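Local coordinates for protein putative metal-dependent phosphoesterase (Bifidobacterium adolescentis, PDB 3O0F) that hydrolyses phosphoesters in a metal-dependent way, binds iron, zinc and AMP, and may act as a 5'-3' exonuclease, at residues I76-E81 against V85-F90; S184-I189 against L219-A224; A202-P207 against E243-I248. All coordinates share one frame; numbering follows the deposited sequence. Where two conformers were deposited one is given.

Interaction 1. Residues I76-E81 against V85-F90; sequences ITAVDE and VHMLAF. With FE (Fe (III) ion), chain D.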
ATOM      1  N   ILE A  76      -3.655   3.241  -2.229  1.00 13.83           N
ATOM      2  CA  ILE A  76      -4.531   4.357  -1.945  1.00 15.22           C
ATOM      3  C   ILE A  76      -5.406   3.994  -0.755  1.00 16.66           C
ATOM      4  O   ILE A  76      -6.111   2.963  -0.768  1.00 15.83           O
ATOM      5  CB  ILE A  76      -5.430   4.705  -3.153  1.00 11.79           C
ATOM      6  CG1 ILE A  76      -4.562   4.934  -4.394  1.00 14.55           C
ATOM      7  CG2 ILE A  76      -6.314   5.949  -2.840  1.00  5.67           C
ATOM      8  CD1 ILE A  76      -5.344   5.167  -5.681  1.00 15.05           C
ATOM      9  N   THR A  77      -5.395   4.884   0.231  1.00 14.87           N
ATOM     10  CA  THR A  77      -6.230   4.740   1.422  1.00 18.52           C
ATOM     11  C   THR A  77      -7.684   5.096   1.080  1.00 14.91           C
ATOM     12  O   THR A  77      -7.944   6.154   0.520  1.00 14.81           O
ATOM     13  CB  THR A  77      -5.711   5.731   2.536  1.00 18.38           C
ATOM     14  OG1 THR A  77      -4.288   5.644   2.645  1.00 17.01           O
ATOM     15  CG2 THR A  77      -6.325   5.452   3.923  1.00 19.90           C
ATOM     16  N   ALA A  78      -8.621   4.224   1.408  1.00 15.66           N
ATOM     17  CA  ALA A  78      -9.989   4.419   1.053  1.00 15.88           C
ATOM     18  C   ALA A  78     -10.921   3.807   2.113  1.00 17.25           C
ATOM     19  O   ALA A  78     -10.463   3.135   3.038  1.00 15.41           O
ATOM     20  CB  ALA A  78     -10.277   3.848  -0.368  1.00 14.64           C
ATOM     21  N   VAL A  79     -12.213   4.087   1.982  0.50 18.37           N
ATOM     22  CA  VAL A  79     -13.225   3.541   2.881  0.50 19.11           C
ATOM     23  C   VAL A  79     -14.475   3.149   2.112  0.50 19.45           C
ATOM     24  O   VAL A  79     -14.850   3.815   1.150  0.50 21.41           O
ATOM     25  CB  VAL A  79     -13.617   4.551   4.015  0.50 19.68           C
ATOM     26  CG1 VAL A  79     -14.041   5.901   3.434  0.50 22.06           C
ATOM     27  CG2 VAL A  79     -14.740   3.976   4.861  0.50 14.95           C
ATOM     28  N   ASP A  80     -15.130   2.077   2.556  1.00 19.77           N
ATOM     29  CA  ASP A  80     -16.400   1.636   1.990  1.00 22.14           C
ATOM     30  C   ASP A  80     -17.439   1.308   3.087  1.00 22.83           C
ATOM     31  O   ASP A  80     -17.331   0.303   3.801  1.00 20.58           O
ATOM     32  CB  ASP A  80     -16.158   0.434   1.082  1.00 24.37           C
ATOM     33  CG  ASP A  80     -17.307   0.184   0.144  1.00 33.04           C
ATOM     34  OD1 ASP A  80     -18.459   0.339   0.601  1.00 35.23           O
ATOM     35  OD2 ASP A  80     -17.063  -0.208  -1.025  1.00 27.94           O
ATOM     36  N   GLU A  81     -18.458   2.156   3.220  1.00 25.38           N
ATOM     37  CA  GLU A  81     -19.351   2.093   4.385  1.00 28.21           C
ATOM     38  C   GLU A  81     -18.447   2.137   5.607  1.00 29.20           C
ATOM     39  O   GLU A  81     -17.676   3.067   5.709  1.00 33.72           O
ATOM     40  CB  GLU A  81     -20.288   0.881   4.312  1.00 30.54           C
ATOM     41  CG  GLU A  81     -21.248   0.966   3.071  1.00 37.72           C
ATOM     42  CD  GLU A  81     -21.783  -0.399   2.577  1.00 53.67           C
ATOM     43  OE1 GLU A  81     -21.682  -1.412   3.324  1.00 58.10           O
ATOM     44  OE2 GLU A  81     -22.292  -0.456   1.422  1.00 55.09           O
ATOM     45  N   VAL A  85     -10.431   0.176   3.385  1.00 17.31           N
ATOM     46  CA  VAL A  85     -10.059  -0.549   2.171  1.00 13.73           C
ATOM     47  C   VAL A  85      -8.803   0.121   1.605  1.00 16.08           C
ATOM     48  O   VAL A  85      -8.753   1.343   1.462  1.00 19.30           O
ATOM     49  CB  VAL A  85     -11.156  -0.473   1.074  1.00 18.41           C
ATOM     50  CG1 VAL A  85     -10.742  -1.270  -0.173  1.00 15.43           C
ATOM     51  CG2 VAL A  85     -12.519  -0.964   1.584  1.00 14.97           C
ATOM     52  N   HIS A  86      -7.801  -0.678   1.293  1.00 10.89           N
ATOM     53  CA  HIS A  86      -6.629  -0.213   0.596  1.00 15.50           C
ATOM     54  C   HIS A  86      -6.702  -0.701  -0.859  1.00 14.92           C
ATOM     55  O   HIS A  86      -7.000  -1.877  -1.120  1.00 14.44           O
ATOM     56  CB  HIS A  86      -5.385  -0.731   1.327  1.00 17.63           C
ATOM     57  CG  HIS A  86      -5.115  -0.020   2.625  1.00 26.90           C
ATOM     58  ND1 HIS A  86      -3.920  -0.117   3.300  1.00 33.02           N
ATOM     59  CD2 HIS A  86      -5.879   0.840   3.345  1.00 36.98           C
ATOM     60  CE1 HIS A  86      -3.966   0.625   4.392  1.00 36.18           C
ATOM     61  NE2 HIS A  86      -5.143   1.221   4.442  1.00 39.85           N
HETATM   62  N   MSE A  87      -6.473   0.231  -1.782  1.00 11.89           N
HETATM   63  CA  MSE A  87      -6.560  -0.023  -3.212  1.00 14.33           C
HETATM   64  C   MSE A  87      -5.172   0.148  -3.803  1.00 15.05           C
HETATM   65  O   MSE A  87      -4.571   1.199  -3.652  1.00 19.15           O
HETATM   66  CB  MSE A  87      -7.443   1.014  -3.870  1.00 13.71           C
HETATM   67  CG  MSE A  87      -8.819   1.146  -3.194  1.00 32.16           C
HETATM   68 SE   MSE A  87     -10.168  -0.031  -3.908  0.75 62.88          SE
HETATM   69  CE  MSE A  87      -9.178  -1.304  -4.978  1.00 56.44           C
ATOM     70  N   LEU A  88      -4.711  -0.840  -4.544  1.00 13.68           N
ATOM     71  CA  LEU A  88      -3.459  -0.749  -5.275  1.00 13.14           C
ATOM     72  C   LEU A  88      -3.799  -0.228  -6.685  1.00 13.83           C
ATOM     73  O   LEU A  88      -4.710  -0.759  -7.338  1.00 17.49           O
ATOM     74  CB  LEU A  88      -2.828  -2.143  -5.351  1.00 14.44           C
ATOM     75  CG  LEU A  88      -2.309  -2.777  -4.063  1.00 14.10           C
ATOM     76  CD1 LEU A  88      -1.987  -4.237  -4.320  1.00 14.85           C
ATOM     77  CD2 LEU A  88      -1.086  -2.076  -3.484  1.00 22.48           C
ATOM     78  N   ALA A  89      -3.074   0.804  -7.113  1.00 11.00           N
ATOM     79  CA  ALA A  89      -3.287   1.496  -8.390  1.00 12.45           C
ATOM     80  C   ALA A  89      -1.999   1.444  -9.152  1.00  8.86           C
ATOM     81  O   ALA A  89      -0.971   1.876  -8.649  1.00  8.74           O
ATOM     82  CB  ALA A  89      -3.667   2.934  -8.162  1.00  9.89           C
ATOM     83  N   PHE A  90      -2.027   0.859 -10.337  1.00  8.29           N
ATOM     84  CA  PHE A  90      -0.797   0.716 -11.108  1.00  9.14           C
ATOM     85  C   PHE A  90      -0.925   1.393 -12.480  1.00 10.71           C
ATOM     86  O   PHE A  90      -2.009   1.393 -13.100  1.00  9.26           O
ATOM     87  CB  PHE A  90      -0.491  -0.756 -11.360  1.00 10.86           C
ATOM     88  CG  PHE A  90      -0.248  -1.546 -10.108  1.00  9.35           C
ATOM     89  CD1 PHE A  90       0.960  -1.424  -9.425  1.00 10.27           C
ATOM     90  CD2 PHE A  90      -1.222  -2.387  -9.618  1.00 14.62           C
ATOM     91  CE1 PHE A  90       1.171  -2.133  -8.228  1.00 13.66           C
ATOM     92  CE2 PHE A  90      -1.005  -3.139  -8.461  1.00 10.09           C
ATOM     93  CZ  PHE A  90       0.188  -2.993  -7.770  1.00 13.75           C
TER
HETATM   94 FE    FE D 303      -2.535  -2.097   3.018  1.00 27.28          FE
HETATM   95  O   HOH W   1      -0.991  -3.239   2.435  1.00 24.80           O
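Ile76, Thr77 and Ala78 pair antiparallel with Met87, His86 and Val85, and the two strand segments approach to 4.9 Å at 135° between their directions. Ile76 and Met87 form a hydrogen-bonded pair: Ile76 N to Met87 O is 2.7 Å and almost straight, and Met87 N returns a hydrogen bond of 2.9 Å to Ile76 O. At the hydrogen-bonded pair Ala78 and Val85, Val85 N bonds to Ala78 O at 3.0 Å, while the bond from Ala78 N to Val85 O is weak. Thr77 and His86 are the non-hydrogen-bonded pair between them.

The apolar side chains share one face. Ile76 CD1 meets Ala89 CB at 3.7 Å, and Ala78 CB lies 4.2 Å from Met87 CG. The bends at chi2 and chi3 of Met87, a selenomethionine, turn its SE away from strand 70-80 and onto Met222 of helix 216-225. Val85 CG2 touches Asp80 CB at 3.9 Å.

The face with Thr77 and His86 belongs to the metal and AMP site of this PHP-family protein. His86 ND1 binds an iron(III) ion at 2.4 Å, which Glu75 and His203 also bind, and His86 touches AMP. Thr77 OG1 is hydrogen-bonded to Asp51 and to Arg110, an AMP-binding residue.

The hairpin 70-80/83-90 lies inside the mixed sheet. Strand 198-201 flanks it beyond 83-90, and helices 185-194 and 216-225 pack on its apolar face.

Interaction 2. Residues S184-I189 against L219-A224; sequences STHEVI and LDAMIA
Ile189 CG1 and Met222 CG both stand anti to the carbonyl carbon, beside the backbone N, with chi1 -67° in each. Ile189 then extends through chi2 165° and puts CD1 against the stem of Met222. CD1 of Ile189 lies 3.6 Å from Met222 CB and 3.8 Å from Met222 CG. The two side chains cross at about a right angle. Met222, a selenomethionine, is extended at chi2 but bends at chi3.

Thr185 adds a second touch one helical turn earlier. Its OG1 lies 4.1 Å from Met222 CG, and these side chains also cross at about a right angle. The hydroxyl has its polar partner elsewhere, in a hydrogen bond with Asp80 of the hairpin. The contact with Met222 is therefore simple packing.

His186 reaches across at the exposed margin. Its CE1 comes within 4.4 Å of Ala221 CB, which approaches the ring obliquely. One face of the ring carries Thr185 OG1, offset toward the rim. His186 ND1 is hydrogen-bonded to Asp225, at the end of the opposing helix, which adds a polar tie to an otherwise apolar contact.

Ser184 is the N-cap of its helix. Its OG accepts from Glu187 N at 3.1 Å, which satisfies an amide of the first turn.

The helix segments run 10.0 Å apart, 25° from parallel. Met222 also touches Asp80 and Met87, and Thr185 touches Ala78 and Val85. Helix 185-194, strand 198-201 and helix 216-225 follow one another in the chain, and the two helices pack side by side outside the strands, as in the distorted (beta/alpha)7 barrel of the PHP family.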
ATOM      1  N   SER A 184     -13.961   7.605  -0.735  1.00 13.43           N
ATOM      2  CA  SER A 184     -14.644   6.334  -0.902  1.00 16.00           C
ATOM      3  C   SER A 184     -13.957   5.489  -1.982  1.00 14.87           C
ATOM      4  O   SER A 184     -13.254   6.007  -2.862  1.00 14.73           O
ATOM      5  CB  SER A 184     -16.091   6.541  -1.293  1.00 16.92           C
ATOM      6  OG  SER A 184     -16.127   7.024  -2.630  1.00 18.86           O
ATOM      7  N   THR A 185     -14.165   4.184  -1.894  1.00 16.22           N
ATOM      8  CA  THR A 185     -13.700   3.251  -2.923  1.00 17.19           C
ATOM      9  C   THR A 185     -14.289   3.600  -4.297  1.00 16.13           C
ATOM     10  O   THR A 185     -13.585   3.490  -5.276  1.00 13.69           O
ATOM     11  CB  THR A 185     -14.038   1.802  -2.584  1.00 17.17           C
ATOM     12  OG1 THR A 185     -15.438   1.684  -2.312  1.00 17.09           O
ATOM     13  CG2 THR A 185     -13.225   1.338  -1.356  1.00 16.67           C
ATOM     14  N   HIS A 186     -15.533   4.065  -4.356  0.50 15.39           N
ATOM     15  CA  HIS A 186     -16.127   4.444  -5.645  0.50 16.22           C
ATOM     16  C   HIS A 186     -15.408   5.642  -6.274  0.50 15.09           C
ATOM     17  O   HIS A 186     -15.214   5.687  -7.493  0.50 13.69           O
ATOM     18  CB  HIS A 186     -17.615   4.754  -5.494  0.50 18.75           C
ATOM     19  CG  HIS A 186     -18.345   3.761  -4.643  0.50 20.46           C
ATOM     20  ND1 HIS A 186     -18.354   2.409  -4.922  0.50 25.14           N
ATOM     21  CD2 HIS A 186     -19.084   3.922  -3.519  0.50 17.22           C
ATOM     22  CE1 HIS A 186     -19.062   1.777  -3.999  0.50 18.22           C
ATOM     23  NE2 HIS A 186     -19.512   2.673  -3.135  0.50 22.58           N
ATOM     24  N   GLU A 187     -15.011   6.597  -5.442  1.00 12.83           N
ATOM     25  CA  GLU A 187     -14.262   7.739  -5.912  1.00 14.51           C
ATOM     26  C   GLU A 187     -12.867   7.330  -6.330  1.00 11.15           C
ATOM     27  O   GLU A 187     -12.404   7.754  -7.385  1.00 12.51           O
ATOM     28  CB  GLU A 187     -14.127   8.867  -4.879  1.00 17.89           C
ATOM     29  CG  GLU A 187     -13.365  10.022  -5.543  1.00 27.03           C
ATOM     30  CD  GLU A 187     -13.089  11.237  -4.700  1.00 35.26           C
ATOM     31  OE1 GLU A 187     -13.287  11.191  -3.461  1.00 45.20           O
ATOM     32  OE2 GLU A 187     -12.666  12.248  -5.323  1.00 35.84           O
ATOM     33  N   VAL A 188     -12.194   6.533  -5.519  1.00 13.51           N
ATOM     34  CA  VAL A 188     -10.834   6.046  -5.868  1.00 10.69           C
ATOM     35  C   VAL A 188     -10.833   5.268  -7.184  1.00 11.32           C
ATOM     36  O   VAL A 188     -10.007   5.525  -8.080  1.00 11.32           O
ATOM     37  CB  VAL A 188     -10.236   5.228  -4.716  1.00 16.21           C
ATOM     38  CG1 VAL A 188      -8.969   4.425  -5.184  1.00 11.45           C
ATOM     39  CG2 VAL A 188      -9.902   6.185  -3.520  1.00 13.71           C
ATOM     40  N   ILE A 189     -11.776   4.351  -7.346  1.00 11.21           N
ATOM     41  CA  ILE A 189     -11.825   3.588  -8.593  1.00 12.07           C
ATOM     42  C   ILE A 189     -12.068   4.469  -9.830  1.00 16.34           C
ATOM     43  O   ILE A 189     -11.394   4.300 -10.861  1.00 12.04           O
ATOM     44  CB  ILE A 189     -12.831   2.440  -8.551  1.00 14.19           C
ATOM     45  CG1 ILE A 189     -12.376   1.374  -7.542  1.00 16.42           C
ATOM     46  CG2 ILE A 189     -12.953   1.798  -9.937  1.00 11.02           C
ATOM     47  CD1 ILE A 189     -13.477   0.399  -7.179  1.00 14.22           C
ATOM     48  N   LEU A 219     -18.025  -5.780  -3.039  1.00 15.26           N
ATOM     49  CA  LEU A 219     -17.100  -6.123  -4.095  1.00 14.80           C
ATOM     50  C   LEU A 219     -17.776  -6.013  -5.448  1.00 18.15           C
ATOM     51  O   LEU A 219     -17.150  -5.526  -6.387  1.00 15.27           O
ATOM     52  CB  LEU A 219     -16.454  -7.515  -3.903  1.00 14.95           C
ATOM     53  CG  LEU A 219     -15.396  -7.560  -2.783  1.00 16.72           C
ATOM     54  CD1 LEU A 219     -14.912  -8.973  -2.504  1.00 18.16           C
ATOM     55  CD2 LEU A 219     -14.211  -6.638  -3.117  1.00 14.79           C
ATOM     56  N   ASP A 220     -19.052  -6.428  -5.548  1.00 17.16           N
ATOM     57  CA  ASP A 220     -19.777  -6.363  -6.808  1.00 18.71           C
ATOM     58  C   ASP A 220     -19.927  -4.935  -7.282  1.00 17.32           C
ATOM     59  O   ASP A 220     -19.702  -4.686  -8.448  1.00 19.52           O
ATOM     60  CB  ASP A 220     -21.145  -7.022  -6.733  1.00 20.74           C
ATOM     61  CG  ASP A 220     -21.058  -8.548  -6.702  1.00 32.84           C
ATOM     62  OD1 ASP A 220     -20.022  -9.120  -7.118  1.00 34.36           O
ATOM     63  OD2 ASP A 220     -22.041  -9.175  -6.254  1.00 37.99           O
ATOM     64  N   ALA A 221     -20.226  -4.020  -6.365  1.00 17.91           N
ATOM     65  CA  ALA A 221     -20.370  -2.600  -6.683  1.00 19.35           C
ATOM     66  C   ALA A 221     -19.051  -1.962  -7.127  1.00 21.66           C
ATOM     67  O   ALA A 221     -19.018  -1.111  -8.052  1.00 17.60           O
ATOM     68  CB  ALA A 221     -20.989  -1.859  -5.525  1.00 17.52           C
HETATM   69  N   MSE A 222     -17.953  -2.383  -6.507  1.00 17.59           N
HETATM   70  CA  MSE A 222     -16.605  -1.993  -7.007  1.00 20.83           C
HETATM   71  C   MSE A 222     -16.260  -2.579  -8.377  1.00 17.53           C
HETATM   72  O   MSE A 222     -15.699  -1.862  -9.234  1.00 17.24           O
HETATM   73  CB  MSE A 222     -15.525  -2.361  -6.009  1.00 17.86           C
HETATM   74  CG  MSE A 222     -15.629  -1.544  -4.755  1.00 22.43           C
HETATM   75 SE   MSE A 222     -14.640  -2.413  -3.320  0.75 49.31          SE
HETATM   76  CE  MSE A 222     -12.826  -2.164  -3.890  1.00 30.11           C
ATOM     77  N   ILE A 223     -16.621  -3.850  -8.605  1.00 16.38           N
ATOM     78  CA  ILE A 223     -16.460  -4.459  -9.924  1.00 17.67           C
ATOM     79  C   ILE A 223     -17.244  -3.629 -10.968  1.00 21.56           C
ATOM     80  O   ILE A 223     -16.700  -3.300 -12.025  1.00 21.82           O
ATOM     81  CB  ILE A 223     -16.872  -5.960  -9.939  1.00 19.25           C
ATOM     82  CG1 ILE A 223     -15.873  -6.817  -9.122  1.00 20.66           C
ATOM     83  CG2 ILE A 223     -17.022  -6.505 -11.373  1.00 18.89           C
ATOM     84  CD1 ILE A 223     -16.386  -8.280  -8.760  1.00 13.24           C
ATOM     85  N   ALA A 224     -18.505  -3.280 -10.669  1.00 22.23           N
ATOM     86  CA  ALA A 224     -19.307  -2.411 -11.565  1.00 22.30           C
ATOM     87  C   ALA A 224     -18.672  -1.018 -11.773  1.00 21.52           C
ATOM     88  O   ALA A 224     -18.862  -0.435 -12.809  1.00 23.08           O
ATOM     89  CB  ALA A 224     -20.752  -2.270 -11.034  1.00 20.76           C
TER

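Interaction 3. Residues A202-P207 against E243-I248; sequences AHAGDP and ERLLTI. With FE (Fe (III) ion), chain D.
Ala204 and Arg244 are joined through a single water, across a contact that has few direct touches. The water donates to Ala204 O at 2.7 Å and accepts from Arg244 NH1 at 2.8 Å. It lies at the edge of the guanidinium group, in its plane. The rest of Arg244 is held by other partners. NH2 makes a salt bridge with Asp216 and a hydrogen bond with Leu214 O, while NH1 also bonds to Gln241. These bonds should fix the rotation of the group.

Direct packing falls to Leu245. Both of its methyl groups face the loop. CD2 meets Ala204 CB at 4.2 Å, and CD1 lies 4.1 Å from Gly205 N. With CG beside the backbone N (chi1 -65°), the branch is directed at the turn. Gly205 N has its own hydrogen-bond partner in Asn237.

The loop forms a type I beta turn from His203 to Asp206, closed by a bond of 3.2 Å from Asp206 N to His203 O. At its start, His203 places CG between its backbone N and carbonyl carbon (chi1 45°). The CB of His203 points away from segment 243-248, and NE2 binds the iron(III) ion at 2.3 Å. The iron-bound water 1 lies in the ring plane at the edge, and Ala202 CB lies over one face of the His203 ring, offset toward its rim.

The direct contact is apolar and small, and the polar link runs through water. The Ala204 carbonyl is satisfied by a water held by an arginine that Asp216, Leu214 and Gln241 fix in turn, while the same turn begins with the iron ligand His203.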
ATOM      1  N   ALA A 202      -6.600  -4.457  -2.275  1.00 12.00           N
ATOM      2  CA  ALA A 202      -5.476  -5.017  -1.487  1.00 14.19           C
ATOM      3  C   ALA A 202      -5.982  -5.826  -0.263  1.00 17.19           C
ATOM      4  O   ALA A 202      -6.972  -5.454   0.350  1.00 16.18           O
ATOM      5  CB  ALA A 202      -4.545  -3.895  -1.002  1.00 11.90           C
ATOM      6  N   HIS A 203      -5.313  -6.944   0.013  1.00 19.23           N
ATOM      7  CA  HIS A 203      -5.559  -7.881   1.151  1.00 17.83           C
ATOM      8  C   HIS A 203      -7.031  -7.851   1.645  1.00 19.65           C
ATOM      9  O   HIS A 203      -7.313  -7.523   2.806  1.00 19.57           O
ATOM     10  CB  HIS A 203      -4.559  -7.564   2.298  1.00 18.86           C
ATOM     11  CG  HIS A 203      -4.421  -6.096   2.599  1.00 19.91           C
ATOM     12  ND1 HIS A 203      -5.442  -5.351   3.164  1.00 26.59           N
ATOM     13  CD2 HIS A 203      -3.391  -5.231   2.409  1.00 23.25           C
ATOM     14  CE1 HIS A 203      -5.053  -4.090   3.300  1.00 23.55           C
ATOM     15  NE2 HIS A 203      -3.816  -3.991   2.842  1.00 23.95           N
ATOM     16  N   ALA A 204      -7.971  -8.189   0.767  1.00 20.94           N
ATOM     17  CA  ALA A 204      -9.369  -7.883   1.058  1.00 21.45           C
ATOM     18  C   ALA A 204      -9.981  -8.883   2.032  1.00 21.42           C
ATOM     19  O   ALA A 204     -11.115  -8.664   2.507  1.00 21.22           O
ATOM     20  CB  ALA A 204     -10.211  -7.797  -0.233  1.00 22.09           C
ATOM     21  N   GLY A 205      -9.259  -9.977   2.301  1.00 19.34           N
ATOM     22  CA  GLY A 205      -9.688 -10.967   3.282  1.00 21.00           C
ATOM     23  C   GLY A 205      -9.041 -10.858   4.647  1.00 22.00           C
ATOM     24  O   GLY A 205      -9.134 -11.802   5.452  1.00 24.25           O
ATOM     25  N   ASP A 206      -8.401  -9.721   4.932  1.00 24.10           N
ATOM     26  CA  ASP A 206      -7.572  -9.573   6.131  1.00 29.38           C
ATOM     27  C   ASP A 206      -8.387  -8.989   7.323  1.00 33.33           C
ATOM     28  O   ASP A 206      -8.818  -7.849   7.274  1.00 29.73           O
ATOM     29  CB  ASP A 206      -6.340  -8.712   5.780  1.00 28.92           C
ATOM     30  CG  ASP A 206      -5.358  -8.568   6.926  1.00 27.25           C
ATOM     31  OD1 ASP A 206      -5.586  -9.103   8.033  1.00 27.06           O
ATOM     32  OD2 ASP A 206      -4.326  -7.904   6.701  1.00 32.54           O
ATOM     33  N   PRO A 207      -8.598  -9.792   8.384  1.00 42.06           N
ATOM     34  CA  PRO A 207      -9.455  -9.372   9.503  1.00 47.11           C
ATOM     35  C   PRO A 207      -8.788  -8.439  10.534  1.00 51.99           C
ATOM     36  O   PRO A 207      -9.501  -7.662  11.177  1.00 53.67           O
ATOM     37  CB  PRO A 207      -9.853 -10.694  10.158  1.00 48.02           C
ATOM     38  CG  PRO A 207      -8.701 -11.633   9.885  1.00 46.42           C
ATOM     39  CD  PRO A 207      -8.015 -11.134   8.613  1.00 45.33           C
ATOM     40  N   GLU A 243      -9.906 -18.729  -1.144  1.00 16.47           N
ATOM     41  CA  GLU A 243     -10.869 -19.453  -2.025  1.00 18.09           C
ATOM     42  C   GLU A 243     -12.075 -18.598  -2.405  1.00 18.21           C
ATOM     43  O   GLU A 243     -12.519 -18.596  -3.542  1.00 17.48           O
ATOM     44  CB  GLU A 243     -11.379 -20.741  -1.388  1.00 23.12           C
ATOM     45  CG  GLU A 243     -10.354 -21.905  -1.427  1.00 35.20           C
ATOM     46  CD  GLU A 243     -10.655 -22.986  -0.382  1.00 52.86           C
ATOM     47  OE1 GLU A 243     -11.813 -23.022   0.118  1.00 65.68           O
ATOM     48  OE2 GLU A 243      -9.739 -23.787  -0.046  1.00 55.10           O
ATOM     49  N   ARG A 244     -12.580 -17.841  -1.447  1.00 17.34           N
ATOM     50  CA  ARG A 244     -13.701 -16.937  -1.711  1.00 16.65           C
ATOM     51  C   ARG A 244     -13.309 -15.878  -2.778  1.00 15.75           C
ATOM     52  O   ARG A 244     -14.033 -15.632  -3.745  1.00 17.12           O
ATOM     53  CB  ARG A 244     -14.154 -16.309  -0.382  1.00 16.94           C
ATOM     54  CG  ARG A 244     -14.956 -15.036  -0.522  1.00 14.21           C
ATOM     55  CD  ARG A 244     -15.613 -14.607   0.781  1.00 17.34           C
ATOM     56  NE  ARG A 244     -16.267 -13.334   0.511  1.00 12.37           N
ATOM     57  CZ  ARG A 244     -15.766 -12.132   0.773  1.00 21.77           C
ATOM     58  NH1 ARG A 244     -14.627 -11.989   1.444  1.00 16.49           N
ATOM     59  NH2 ARG A 244     -16.435 -11.041   0.388  1.00 14.86           N
ATOM     60  N   LEU A 245     -12.149 -15.271  -2.638  1.00 13.86           N
ATOM     61  CA  LEU A 245     -11.753 -14.208  -3.560  1.00 14.33           C
ATOM     62  C   LEU A 245     -11.426 -14.762  -4.965  1.00 14.33           C
ATOM     63  O   LEU A 245     -11.695 -14.107  -5.966  1.00 17.06           O
ATOM     64  CB  LEU A 245     -10.552 -13.423  -2.961  1.00 11.78           C
ATOM     65  CG  LEU A 245     -10.757 -12.624  -1.658  1.00 11.70           C
ATOM     66  CD1 LEU A 245      -9.371 -12.164  -1.123  1.00 13.02           C
ATOM     67  CD2 LEU A 245     -11.685 -11.371  -1.824  1.00 13.57           C
ATOM     68  N   LEU A 246     -10.831 -15.957  -5.028  1.00 15.39           N
ATOM     69  CA  LEU A 246     -10.516 -16.605  -6.307  1.00 16.83           C
ATOM     70  C   LEU A 246     -11.812 -16.911  -7.072  1.00 16.72           C
ATOM     71  O   LEU A 246     -11.854 -16.809  -8.287  1.00 15.18           O
ATOM     72  CB  LEU A 246      -9.741 -17.909  -6.086  1.00 19.83           C
ATOM     73  CG  LEU A 246      -8.275 -17.790  -5.675  1.00 18.42           C
ATOM     74  CD1 LEU A 246      -7.748 -19.153  -5.251  1.00 14.54           C
ATOM     75  CD2 LEU A 246      -7.412 -17.122  -6.785  1.00 16.24           C
ATOM     76  N   THR A 247     -12.852 -17.297  -6.342  1.00 14.46           N
ATOM     77  CA  THR A 247     -14.118 -17.583  -6.933  1.00 17.17           C
ATOM     78  C   THR A 247     -14.752 -16.342  -7.509  1.00 17.19           C
ATOM     79  O   THR A 247     -15.280 -16.388  -8.621  1.00 21.03           O
ATOM     80  CB  THR A 247     -15.066 -18.267  -5.917  1.00 18.65           C
ATOM     81  OG1 THR A 247     -14.459 -19.494  -5.513  1.00 17.91           O
ATOM     82  CG2 THR A 247     -16.448 -18.541  -6.536  1.00 19.72           C
ATOM     83  N   ILE A 248     -14.734 -15.241  -6.750  1.00 15.74           N
ATOM     84  CA  ILE A 248     -15.244 -13.981  -7.234  1.00 15.73           C
ATOM     85  C   ILE A 248     -14.465 -13.512  -8.474  1.00 16.89           C
ATOM     86  O   ILE A 248     -15.069 -13.106  -9.478  1.00 16.75           O
ATOM     87  CB  ILE A 248     -15.214 -12.885  -6.146  1.00 16.85           C
ATOM     88  CG1 ILE A 248     -16.228 -13.231  -5.021  1.00 18.44           C
ATOM     89  CG2 ILE A 248     -15.457 -11.489  -6.791  1.00 14.48           C
ATOM     90  CD1 ILE A 248     -15.994 -12.458  -3.721  1.00 14.82           C
TER
HETATM   91 FE    FE D 303      -2.535  -2.097   3.018  1.00 27.28          FE
HETATM   92  O   HOH W   2     -13.550  -9.353   1.439  1.00 16.33           O
HETATM   93  O   HOH W   1      -0.991  -3.239   2.435  1.00 24.80           O

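Overall arrangement
Interaction 1 comes first along the chain and closes before the others open. Interactions 2 and 3 alternate their segments: 184-189, 202-207, 219-224, 243-248. The centres of interactions 1 and 2 lie about 9 Å apart, and both share the apolar face of the hairpin, where the selenomethionines Met87 and Met222 meet. Interaction 3 is about 14 Å from interaction 1 and 15 Å from interaction 2. It shares the iron and its water with interaction 1, and a probable backbone hydrogen bond joins Ala202 N to His86 O. Leu219 and Ile223 pack on Ile248, linking helices 216-225 and 239-252. Helices 185-194, 216-225 and 239-252 thus line up outside the PHP-type barrel, whose strands and loop 202-207 carry iron ligands.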